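Local atomic coordinates of member of DUF4221 family (Bacteroides vulgatus, PDB entry 3S9J), a protein that is of unknown function but belongs to the DUF4221 family and folds as a six-bladed beta-propeller. Residues A[186-191]-A[246-251]; A[149-154]-A[193-198]; A[34-39]-A[87-92]; A[29-34]-A[328-333]. All blocks are in the same frame, centred on the assembly; numbering follows the deposited sequence.

Interaction 1. Residues A[186-191]-A[246-251]; sequences PIFKEE and PKLGNS
Glu190 OE1 is gripped by two donors: the backbone N of Leu248, 3.0 Å from OE1 with an N-H...O angle of 160°, and an ordered water. The amide comes from above the carboxylate plane, 60° out of it. The same water gives its other proton to Pro246 O and accepts from Lys189 N, so that it ties the two backbones together beside the direct bond. A bend at chi2 (82°) brings CD of Glu190 toward the backbone of 246-251, where OE1 also packs 3.5 Å from Leu248 CB. The other oxygen, OE2, lies beside CG and CD of Lys247, whose NZ stays 6.4 Å from OE2, too far for a salt bridge.

Beneath this polar clasp the contact is greasy. Pro246 lies against both Ile187 and Phe188: its CB is 3.5 Å from Phe188 CE1, its CG 3.7 Å from Ile187 CD1. Phe188 crosses both Pro246 and Leu248 at about a right angle, and Leu248 CD2 reaches Phe188 CD1 at 3.8 Å. Ile187 CG1 also rests over one face of the Phe188 ring, toward its rim, while the ring meets Trp161.

The loop after strand 177-183 is thus fastened to the lead-in of strand 249-250 by a carboxylate oxygen on the N-H of Leu248 and by a shared water; neither link needs a charged partner for Glu190.

Interaction 2. Residues A[149-154]-A[193-198]; sequences QEILKP and DNIAGG. With FMT (formic acid), chain F.
The flat amide of Asn194 meets the ring of Pro154 through its oxygen, with OD1 3.5 Å from Pro154 CB. CG of Asn194 stands anti to its own carbonyl carbon (chi1 -63°), and chi2 of -93° puts OD1 on the proline side. The same proline CB is also near the backbone, 3.9 Å from Asp193 O. The second flat group is a formate, probably from the crystallisation liquor, at the far end of 193-198. Gly198 N donates to its O1 at 2.9 Å with an N-H...O angle of 168°, and only weakly to O2, while Gly200 N holds the formate as well. A side chain at Gly197 would collide with formate O1.

Across the two segments the contact is light. No direct hydrogen bond joins them. A water takes the place of one, donating to Pro154 O and accepting from Ile195 N, which lies 2.9 Å from it. Pro154 O and Ile195 N are themselves 3.8 Å apart. Apart from the water, the two isoleucines cross obliquely and meet through their terminal methyls, Ile151 CD1 to Ile195 CD1 at 3.9 Å. Ile151 leans further on Met156, Trp161 and Tyr199.

The loop 149-154, which leaves strand 144-148 on the way to strand 165-171, therefore lies at the surface against the start of the short strand 195-197. That strand is paired antiparallel with 249-250 in a two-stranded ribbon separate from the four-stranded propeller blades.

Interaction 3. Residues A[34-39]-A[87-92]; sequences FEENGK and SPDSQY. With GOL (glycerol), chain T.
Glu36, the last residue of strand 31-36 before a type I' beta hairpin turn (Glu36 to Lys39), grips the neighbouring propeller blade's loop with both carboxylate oxygens. OE1 accepts twice: from Ser90 OG at 2.7 Å through its syn lone pair, and from Ser90 N at 3.0 Å, 45° above the carboxylate plane. OE2 uses its syn lone pair for Gln91 NE2, 2.9 Å away. CG of Glu36 is anti to the backbone N (chi1 -169°), and the extended chain carries the carboxylate across Asp89, whose own carboxylate stacks on it with planes 29° apart. An alanine at Glu36 would probably leave Ser90 N and Gln91 NE2 without their acceptor and let the Gln91 amide turn. Phe34 packs against the same loop, its CD2 3.7 Å from Asp89 CA.

In the second shell Asp89 OD1 accepts from Gln91 N in an Asx turn, within a type I turn from Asp89 to Tyr92 that presents the donors. Lys66 NZ bonds to Ser90 OG and probably tempers the negative charge gathered here. A glycerol, probably from the crystallisation liquor, donates from O3 to Ser90 OG at 2.8 Å and lies at the edge of the Phe34 ring, 3.7 Å from CZ.

Interaction 4. Residues A[29-34]-A[328-333]; sequences KSMFQF and YKMSFV
Met31 and Met330, both selenomethionines, cross at about a right angle, Met31 SE lying 3.8 Å from Met330 CG. Beyond the selenium, Met31 CE rests 3.5 Å from Ser331 O and 3.8 Å from CD1 of Phe332. Gln33 CB comes from the same side of the ring plane, at the other ortho carbon, 3.6 Å from Phe332 CD2. The glutamine also crosses Phe332 at about a right angle, though its amide plane lies only 20° from the ring plane. CG of Gln33 is anti to the backbone N (chi1 -175°), which sets it 3.5 Å from Val333 O. The amide then finds its partners outside the pair, OE1 accepting from Lys274 NZ and NE2 donating to Glu40 and Tyr275. A leucine in place of Gln33 would probably cost Lys274 NZ its bond to OE1, and Glu40 OE1 and Tyr275 OH theirs to NE2.

The strands run nearly parallel, 14° apart, and are the innermost strands of two adjoining propeller blades; their axes approach to 6.6 Å, but no hydrogen bond joins them directly. Instead a water sits 2.8 Å from both Met31 O and Ser331 O. Phe332 also stacks on Tyr339 of its own blade, and Ser331 OG donates to Tyr328 O across the corner at 329-330.

The blades thus meet here through apolar side chains and water, with the polar end of Gln33 satisfied by residues beyond the two strands.

From the N terminus, 29-34 opens interaction 4, which closes only at 328-333, almost 300 residues later, and so encloses the other three. Interaction 3 starts on the same strand, 31-36, shares Phe34 with it, and closes early, at 87-92, joining one blade to the next. Interactions 2 and 1 follow and cross: 149-154 and 186-191 open in turn, then 193-198 and 246-251 close in the same order. They meet where strands 195-197 and 249-250 pair, about 9 Å between centres, on the opposite side of the chain's centre from interaction 3. Interaction 4 sets strand 31-36, innermost in the first full blade, beside 327-334, innermost in the last, whose outer edge is strand 8-19, closing the ring.

Interaction 1. Residues A[186-191]-A[246-251]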
# COMPACT_ATOMS: atom_id res chain seq x y z
N PRO A 186 15.18 -14.11 7.34
CA PRO A 186 16.02 -15.07 6.58
C PRO A 186 15.18 -16.12 5.87
O PRO A 186 15.34 -17.33 6.11
CB PRO A 186 16.88 -15.70 7.68
CG PRO A 186 15.98 -15.71 8.88
CD PRO A 186 15.20 -14.40 8.79
N ILE A 187 14.29 -15.66 4.99
CA ILE A 187 13.35 -16.54 4.28
C ILE A 187 13.56 -16.53 2.77
O ILE A 187 12.70 -17.01 2.04
CB ILE A 187 11.87 -16.18 4.62
CG1 ILE A 187 11.50 -14.77 4.14
CG2 ILE A 187 11.63 -16.33 6.12
CD1 ILE A 187 10.06 -14.32 4.51
N PHE A 188 14.67 -15.94 2.31
CA PHE A 188 14.97 -15.76 0.89
C PHE A 188 16.18 -16.62 0.55
O PHE A 188 17.29 -16.35 1.00
CB PHE A 188 15.24 -14.29 0.59
CG PHE A 188 14.12 -13.41 1.00
CD1 PHE A 188 12.98 -13.32 0.21
CD2 PHE A 188 14.17 -12.72 2.19
CE1 PHE A 188 11.91 -12.52 0.60
CE2 PHE A 188 13.11 -11.90 2.58
CZ PHE A 188 11.98 -11.82 1.79
N LYS A 189 15.95 -17.65 -0.26
CA LYS A 189 16.92 -18.73 -0.48
C LYS A 189 17.74 -18.59 -1.76
O LYS A 189 18.88 -19.01 -1.83
CB LYS A 189 16.17 -20.07 -0.50
CG LYS A 189 15.26 -20.32 0.71
CD LYS A 189 15.97 -19.98 2.03
CE LYS A 189 15.41 -20.76 3.23
NZ LYS A 189 13.99 -20.44 3.52
N GLU A 190 17.14 -18.01 -2.80
CA GLU A 190 17.81 -17.93 -4.10
C GLU A 190 18.91 -16.88 -4.11
O GLU A 190 18.76 -15.81 -3.54
CB GLU A 190 16.80 -17.63 -5.22
CG GLU A 190 15.75 -18.71 -5.41
CD GLU A 190 14.59 -18.61 -4.45
OE1 GLU A 190 14.37 -17.51 -3.88
OE2 GLU A 190 13.88 -19.63 -4.26
N GLU A 191 20.02 -17.20 -4.78
CA GLU A 191 21.15 -16.28 -4.86
C GLU A 191 21.44 -15.95 -6.32
O GLU A 191 22.31 -16.55 -6.95
CB GLU A 191 22.37 -16.88 -4.16
CG GLU A 191 22.17 -16.99 -2.64
CD GLU A 191 23.39 -17.50 -1.89
OE1 GLU A 191 24.15 -18.30 -2.48
OE2 GLU A 191 23.60 -17.11 -0.72
N PRO A 246 8.78 -17.05 0.25
CA PRO A 246 9.01 -16.31 -0.96
C PRO A 246 9.91 -17.02 -1.95
O PRO A 246 10.71 -17.89 -1.59
CB PRO A 246 9.66 -15.00 -0.46
CG PRO A 246 9.26 -14.90 0.96
CD PRO A 246 9.24 -16.30 1.43
N LYS A 247 9.68 -16.69 -3.20
CA LYS A 247 10.46 -17.22 -4.31
C LYS A 247 10.92 -16.01 -5.09
O LYS A 247 10.12 -15.34 -5.73
CB LYS A 247 9.63 -18.15 -5.20
CG LYS A 247 10.42 -19.33 -5.78
CD LYS A 247 11.23 -18.99 -7.03
CE LYS A 247 10.54 -19.45 -8.32
NZ LYS A 247 10.04 -18.32 -9.19
N LEU A 248 12.20 -15.72 -5.00
CA LEU A 248 12.73 -14.58 -5.72
C LEU A 248 12.71 -14.86 -7.23
O LEU A 248 12.96 -15.98 -7.66
CB LEU A 248 14.15 -14.28 -5.26
CG LEU A 248 14.31 -13.88 -3.79
CD1 LEU A 248 15.80 -13.70 -3.47
CD2 LEU A 248 13.55 -12.58 -3.46
N GLY A 249 12.44 -13.83 -8.01
CA GLY A 249 12.57 -13.91 -9.45
C GLY A 249 14.00 -13.64 -9.89
O GLY A 249 14.70 -12.81 -9.31
N ASN A 250 14.41 -14.34 -10.93
CA ASN A 250 15.70 -14.18 -11.55
C ASN A 250 15.58 -13.25 -12.77
O ASN A 250 14.86 -13.57 -13.71
CB ASN A 250 16.21 -15.54 -11.98
CG ASN A 250 17.58 -15.47 -12.63
OD1 ASN A 250 18.14 -14.39 -12.83
ND2 ASN A 250 18.12 -16.63 -12.96
N SER A 251 16.27 -12.11 -12.75
CA SER A 251 16.20 -11.16 -13.88
C SER A 251 16.62 -11.78 -15.22
O SER A 251 16.05 -11.44 -16.26
CB SER A 251 17.06 -9.91 -13.62
OG SER A 251 16.43 -9.07 -12.67
O HOH W 1 13.48 -17.49 -1.57

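Interaction 2. Residues A[149-154]-A[193-198]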
# COMPACT_ATOMS: atom_id res chain seq x y z
N GLN A 149 12.37 0.37 3.01
CA GLN A 149 13.61 0.42 2.27
C GLN A 149 13.83 -0.89 1.47
O GLN A 149 13.46 -1.98 1.93
CB GLN A 149 14.77 0.66 3.23
CG GLN A 149 14.73 2.08 3.78
CD GLN A 149 15.12 3.11 2.75
OE1 GLN A 149 16.30 3.29 2.45
NE2 GLN A 149 14.14 3.78 2.20
N GLU A 150 14.37 -0.72 0.27
CA GLU A 150 14.66 -1.86 -0.61
C GLU A 150 16.12 -2.32 -0.41
O GLU A 150 16.87 -1.73 0.38
CB GLU A 150 14.32 -1.48 -2.07
CG GLU A 150 12.80 -1.25 -2.33
CD GLU A 150 12.45 -1.00 -3.80
OE1 GLU A 150 13.38 -1.09 -4.63
OE2 GLU A 150 11.27 -0.71 -4.14
N ILE A 151 16.51 -3.41 -1.09
CA ILE A 151 17.88 -3.93 -0.96
C ILE A 151 18.95 -2.99 -1.56
O ILE A 151 18.69 -2.27 -2.50
CB ILE A 151 17.99 -5.35 -1.58
CG1 ILE A 151 17.65 -5.31 -3.07
CG2 ILE A 151 17.07 -6.30 -0.82
CD1 ILE A 151 17.86 -6.62 -3.82
N LEU A 152 20.16 -3.02 -1.01
CA LEU A 152 21.19 -2.04 -1.37
C LEU A 152 22.24 -2.59 -2.34
O LEU A 152 23.22 -1.93 -2.66
CB LEU A 152 21.87 -1.50 -0.10
CG LEU A 152 21.04 -0.55 0.77
CD1 LEU A 152 21.89 -0.05 1.95
CD2 LEU A 152 20.43 0.63 -0.06
N LYS A 153 22.02 -3.81 -2.80
CA LYS A 153 22.92 -4.41 -3.78
C LYS A 153 22.14 -5.46 -4.54
O LYS A 153 21.31 -6.15 -3.96
CB LYS A 153 24.15 -4.99 -3.10
CG LYS A 153 23.93 -6.22 -2.24
CD LYS A 153 25.26 -6.77 -1.80
CE LYS A 153 25.17 -8.17 -1.25
NZ LYS A 153 26.44 -8.94 -1.40
N PRO A 154 22.42 -5.58 -5.85
CA PRO A 154 21.61 -6.44 -6.69
C PRO A 154 21.79 -7.95 -6.44
O PRO A 154 20.84 -8.71 -6.66
CB PRO A 154 22.09 -6.07 -8.10
CG PRO A 154 23.51 -5.68 -7.92
CD PRO A 154 23.57 -5.02 -6.57
N ASP A 193 22.34 -13.18 -9.53
CA ASP A 193 23.13 -11.98 -9.78
C ASP A 193 22.27 -10.73 -9.76
O ASP A 193 22.72 -9.70 -9.29
CB ASP A 193 23.86 -12.06 -11.13
CG ASP A 193 25.06 -12.99 -11.10
OD1 ASP A 193 25.67 -13.15 -10.02
OD2 ASP A 193 25.39 -13.54 -12.17
N ASN A 194 21.04 -10.84 -10.29
CA ASN A 194 20.09 -9.74 -10.30
C ASN A 194 18.65 -10.23 -10.07
O ASN A 194 18.13 -11.09 -10.80
CB ASN A 194 20.17 -8.96 -11.62
CG ASN A 194 21.55 -8.29 -11.81
OD1 ASN A 194 21.75 -7.13 -11.45
ND2 ASN A 194 22.50 -9.04 -12.37
N ILE A 195 18.03 -9.66 -9.04
CA ILE A 195 16.71 -10.09 -8.57
C ILE A 195 15.63 -9.30 -9.29
O ILE A 195 15.69 -8.07 -9.36
CB ILE A 195 16.57 -9.89 -7.04
CG1 ILE A 195 17.53 -10.80 -6.29
CG2 ILE A 195 15.11 -10.15 -6.57
CD1 ILE A 195 17.77 -10.34 -4.86
N ALA A 196 14.64 -10.03 -9.81
CA ALA A 196 13.53 -9.47 -10.60
C ALA A 196 12.36 -9.05 -9.72
O ALA A 196 11.56 -8.19 -10.11
CB ALA A 196 13.05 -10.49 -11.65
N GLY A 197 12.25 -9.65 -8.55
CA GLY A 197 11.24 -9.22 -7.52
C GLY A 197 11.09 -10.37 -6.55
O GLY A 197 11.91 -11.29 -6.55
N GLY A 198 10.02 -10.37 -5.75
CA GLY A 198 9.72 -11.50 -4.87
C GLY A 198 9.90 -11.21 -3.39
O GLY A 198 9.48 -11.99 -2.54
C FMT F . 7.33 -8.40 -5.12
O1 FMT F . 8.10 -8.22 -6.06
O2 FMT F . 7.51 -9.26 -4.26
O HOH W 2 18.89 -7.36 -7.57

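Interaction 3. Residues A[34-39]-A[87-92]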
# COMPACT_ATOMS: atom_id res chain seq x y z
N PHE A 34 -8.74 9.62 5.70
CA PHE A 34 -8.35 10.42 6.85
C PHE A 34 -9.56 11.17 7.41
O PHE A 34 -10.58 11.31 6.74
CB PHE A 34 -7.22 11.38 6.51
CG PHE A 34 -7.61 12.52 5.62
CD1 PHE A 34 -7.66 12.35 4.26
CD2 PHE A 34 -7.87 13.77 6.14
CE1 PHE A 34 -8.02 13.38 3.42
CE2 PHE A 34 -8.22 14.82 5.32
CZ PHE A 34 -8.29 14.64 3.94
N GLU A 35 -9.43 11.60 8.66
CA GLU A 35 -10.41 12.44 9.33
C GLU A 35 -9.89 13.84 9.48
O GLU A 35 -8.72 14.04 9.76
CB GLU A 35 -10.72 11.86 10.70
CG GLU A 35 -11.33 10.45 10.67
CD GLU A 35 -12.70 10.34 11.25
OE1 GLU A 35 -13.26 11.37 11.68
OE2 GLU A 35 -13.25 9.22 11.28
N GLU A 36 -10.79 14.81 9.28
CA GLU A 36 -10.49 16.21 9.46
C GLU A 36 -11.78 16.96 9.79
O GLU A 36 -12.82 16.73 9.17
CB GLU A 36 -9.83 16.81 8.23
CG GLU A 36 -9.25 18.21 8.45
CD GLU A 36 -8.46 18.78 7.28
OE1 GLU A 36 -8.05 18.00 6.39
OE2 GLU A 36 -8.25 20.02 7.24
N ASN A 37 -11.71 17.84 10.77
CA ASN A 37 -12.84 18.68 11.16
C ASN A 37 -14.10 17.86 11.45
O ASN A 37 -15.20 18.30 11.12
CB ASN A 37 -13.13 19.71 10.07
CG ASN A 37 -11.95 20.63 9.79
OD1 ASN A 37 -11.20 21.00 10.70
ND2 ASN A 37 -11.78 21.01 8.52
N GLY A 38 -13.95 16.67 12.02
CA GLY A 38 -15.11 15.85 12.39
C GLY A 38 -15.73 14.99 11.30
O GLY A 38 -16.76 14.37 11.54
N LYS A 39 -15.12 14.99 10.10
CA LYS A 39 -15.63 14.23 8.95
C LYS A 39 -14.52 13.36 8.35
O LYS A 39 -13.33 13.61 8.54
CB LYS A 39 -16.17 15.19 7.87
CG LYS A 39 -17.62 15.64 8.06
CD LYS A 39 -18.02 16.76 7.07
CE LYS A 39 -17.64 16.46 5.60
NZ LYS A 39 -18.71 15.77 4.80
N SER A 87 -0.98 14.01 6.78
CA SER A 87 0.02 13.83 7.82
C SER A 87 -0.28 14.72 9.06
O SER A 87 0.57 15.52 9.47
CB SER A 87 1.40 14.15 7.26
OG SER A 87 1.75 13.26 6.21
N PRO A 88 -1.46 14.52 9.69
CA PRO A 88 -2.45 13.44 9.48
C PRO A 88 -3.67 13.81 8.65
O PRO A 88 -4.51 12.96 8.40
CB PRO A 88 -2.91 13.14 10.91
CG PRO A 88 -2.91 14.49 11.56
CD PRO A 88 -1.70 15.20 10.99
N ASP A 89 -3.76 15.07 8.25
CA ASP A 89 -4.89 15.56 7.47
C ASP A 89 -4.39 16.39 6.30
O ASP A 89 -3.20 16.33 5.98
CB ASP A 89 -5.89 16.30 8.37
CG ASP A 89 -5.29 17.53 9.05
OD1 ASP A 89 -4.34 18.14 8.56
OD2 ASP A 89 -5.81 17.91 10.12
N SER A 90 -5.28 17.14 5.66
CA SER A 90 -4.91 17.84 4.42
C SER A 90 -4.16 19.14 4.65
O SER A 90 -3.69 19.75 3.70
CB SER A 90 -6.15 18.13 3.58
OG SER A 90 -6.99 19.08 4.21
N GLN A 91 -4.01 19.54 5.90
CA GLN A 91 -3.31 20.80 6.19
C GLN A 91 -1.80 20.68 6.14
O GLN A 91 -1.09 21.70 6.00
CB GLN A 91 -3.72 21.33 7.57
CG GLN A 91 -5.22 21.63 7.70
CD GLN A 91 -5.74 22.55 6.60
OE1 GLN A 91 -5.15 23.59 6.31
NE2 GLN A 91 -6.83 22.15 5.96
N TYR A 92 -1.32 19.45 6.24
CA TYR A 92 0.10 19.14 6.20
C TYR A 92 0.25 17.78 5.60
O TYR A 92 -0.14 16.76 6.20
CB TYR A 92 0.67 19.15 7.63
CG TYR A 92 2.19 18.90 7.71
CD1 TYR A 92 3.10 19.93 7.49
CD2 TYR A 92 2.68 17.65 8.04
CE1 TYR A 92 4.49 19.71 7.61
CE2 TYR A 92 4.06 17.42 8.14
CZ TYR A 92 4.94 18.45 7.92
OH TYR A 92 6.29 18.22 8.06
C1 GOL T . -12.50 19.81 3.63
O1 GOL T . -12.27 20.23 2.31
C2 GOL T . -11.22 19.47 4.38
O2 GOL T . -10.29 20.49 4.18
C3 GOL T . -10.68 18.06 4.07
O3 GOL T . -9.45 18.10 3.36
O HOH W 3 -7.15 16.37 11.67
O HOH W 4 -6.51 13.26 11.09

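Interaction 4. Residues A[29-34]-A[328-333]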
# COMPACT_ATOMS: atom_id res chain seq x y z
N LYS A 29 -2.64 5.67 -7.23
CA LYS A 29 -1.74 4.74 -6.53
C LYS A 29 -1.39 5.21 -5.12
O LYS A 29 -0.63 4.53 -4.44
CB LYS A 29 -0.45 4.50 -7.32
CG LYS A 29 -0.72 3.79 -8.66
CD LYS A 29 0.59 3.40 -9.34
CE LYS A 29 0.39 2.61 -10.61
NZ LYS A 29 1.74 2.41 -11.32
N SER A 30 -1.96 6.32 -4.69
CA SER A 30 -1.69 6.86 -3.36
C SER A 30 -2.97 7.53 -2.83
O SER A 30 -3.14 8.77 -2.89
CB SER A 30 -0.52 7.82 -3.43
OG SER A 30 -0.11 8.22 -2.11
N MSE A 31 -3.87 6.69 -2.34
CA MSE A 31 -5.16 7.14 -1.83
C MSE A 31 -5.33 6.61 -0.42
O MSE A 31 -5.16 5.43 -0.17
CB MSE A 31 -6.37 6.70 -2.69
CG MSE A 31 -6.33 5.38 -3.25
SE MSE A 31 -8.26 4.96 -3.65
CE MSE A 31 -8.45 3.83 -2.04
N PHE A 32 -5.62 7.52 0.50
CA PHE A 32 -5.73 7.19 1.91
C PHE A 32 -6.92 7.88 2.55
O PHE A 32 -7.15 9.06 2.33
CB PHE A 32 -4.50 7.68 2.65
CG PHE A 32 -3.19 7.04 2.18
CD1 PHE A 32 -2.95 5.71 2.41
CD2 PHE A 32 -2.24 7.80 1.50
CE1 PHE A 32 -1.75 5.13 1.99
CE2 PHE A 32 -1.04 7.25 1.11
CZ PHE A 32 -0.79 5.89 1.34
N GLN A 33 -7.63 7.15 3.39
CA GLN A 33 -8.71 7.74 4.18
C GLN A 33 -8.09 8.50 5.35
O GLN A 33 -7.09 8.08 5.95
CB GLN A 33 -9.67 6.63 4.64
CG GLN A 33 -10.91 7.09 5.38
CD GLN A 33 -10.75 7.16 6.90
OE1 GLN A 33 -9.64 7.10 7.42
NE2 GLN A 33 -11.88 7.28 7.62
N PHE A 34 -8.74 9.62 5.70
CA PHE A 34 -8.35 10.42 6.85
C PHE A 34 -9.56 11.17 7.41
O PHE A 34 -10.58 11.31 6.74
CB PHE A 34 -7.22 11.38 6.51
CG PHE A 34 -7.61 12.52 5.62
CD1 PHE A 34 -7.66 12.35 4.26
CD2 PHE A 34 -7.87 13.77 6.14
CE1 PHE A 34 -8.02 13.38 3.42
CE2 PHE A 34 -8.22 14.82 5.32
CZ PHE A 34 -8.29 14.64 3.94
N TYR A 328 -8.95 -4.16 -6.31
CA TYR A 328 -8.61 -4.18 -4.89
C TYR A 328 -7.35 -3.40 -4.56
O TYR A 328 -7.11 -3.14 -3.37
CB TYR A 328 -8.53 -5.62 -4.35
CG TYR A 328 -7.53 -6.52 -5.02
CD1 TYR A 328 -6.17 -6.42 -4.71
CD2 TYR A 328 -7.92 -7.45 -5.96
CE1 TYR A 328 -5.22 -7.23 -5.33
CE2 TYR A 328 -6.97 -8.30 -6.57
CZ TYR A 328 -5.64 -8.18 -6.26
OH TYR A 328 -4.69 -8.96 -6.86
N LYS A 329 -6.58 -3.00 -5.55
CA LYS A 329 -5.47 -2.09 -5.34
C LYS A 329 -5.90 -0.64 -5.08
O LYS A 329 -5.05 0.23 -4.88
CB LYS A 329 -4.45 -2.20 -6.48
CG LYS A 329 -3.84 -3.60 -6.52
CD LYS A 329 -2.65 -3.70 -7.45
CE LYS A 329 -2.11 -5.10 -7.48
NZ LYS A 329 -0.93 -5.27 -8.40
N MSE A 330 -7.22 -0.41 -5.06
CA MSE A 330 -7.82 0.80 -4.49
C MSE A 330 -8.81 0.40 -3.40
O MSE A 330 -10.02 0.22 -3.65
CB MSE A 330 -8.50 1.63 -5.56
CG MSE A 330 -7.53 2.48 -6.38
SE MSE A 330 -8.41 3.88 -7.39
CE MSE A 330 -9.42 2.76 -8.64
N SER A 331 -8.28 0.18 -2.20
CA SER A 331 -9.06 -0.21 -1.04
C SER A 331 -8.71 0.73 0.11
O SER A 331 -7.59 1.24 0.17
CB SER A 331 -8.78 -1.67 -0.64
OG SER A 331 -9.26 -2.56 -1.63
N PHE A 332 -9.68 0.97 1.00
CA PHE A 332 -9.44 1.75 2.21
C PHE A 332 -10.42 1.39 3.29
O PHE A 332 -11.52 0.87 3.03
CB PHE A 332 -9.50 3.25 1.94
CG PHE A 332 -10.89 3.80 1.69
CD1 PHE A 332 -11.40 3.86 0.38
CD2 PHE A 332 -11.68 4.31 2.72
CE1 PHE A 332 -12.66 4.37 0.12
CE2 PHE A 332 -12.96 4.83 2.46
CZ PHE A 332 -13.45 4.87 1.16
N VAL A 333 -10.03 1.63 4.53
CA VAL A 333 -10.96 1.43 5.66
C VAL A 333 -11.56 2.78 6.01
O VAL A 333 -10.83 3.75 6.26
CB VAL A 333 -10.25 0.87 6.88
CG1 VAL A 333 -11.26 0.73 8.09
CG2 VAL A 333 -9.60 -0.49 6.55
O HOH W 5 -5.96 3.22 1.33
O HOH W 6 -8.53 3.97 7.65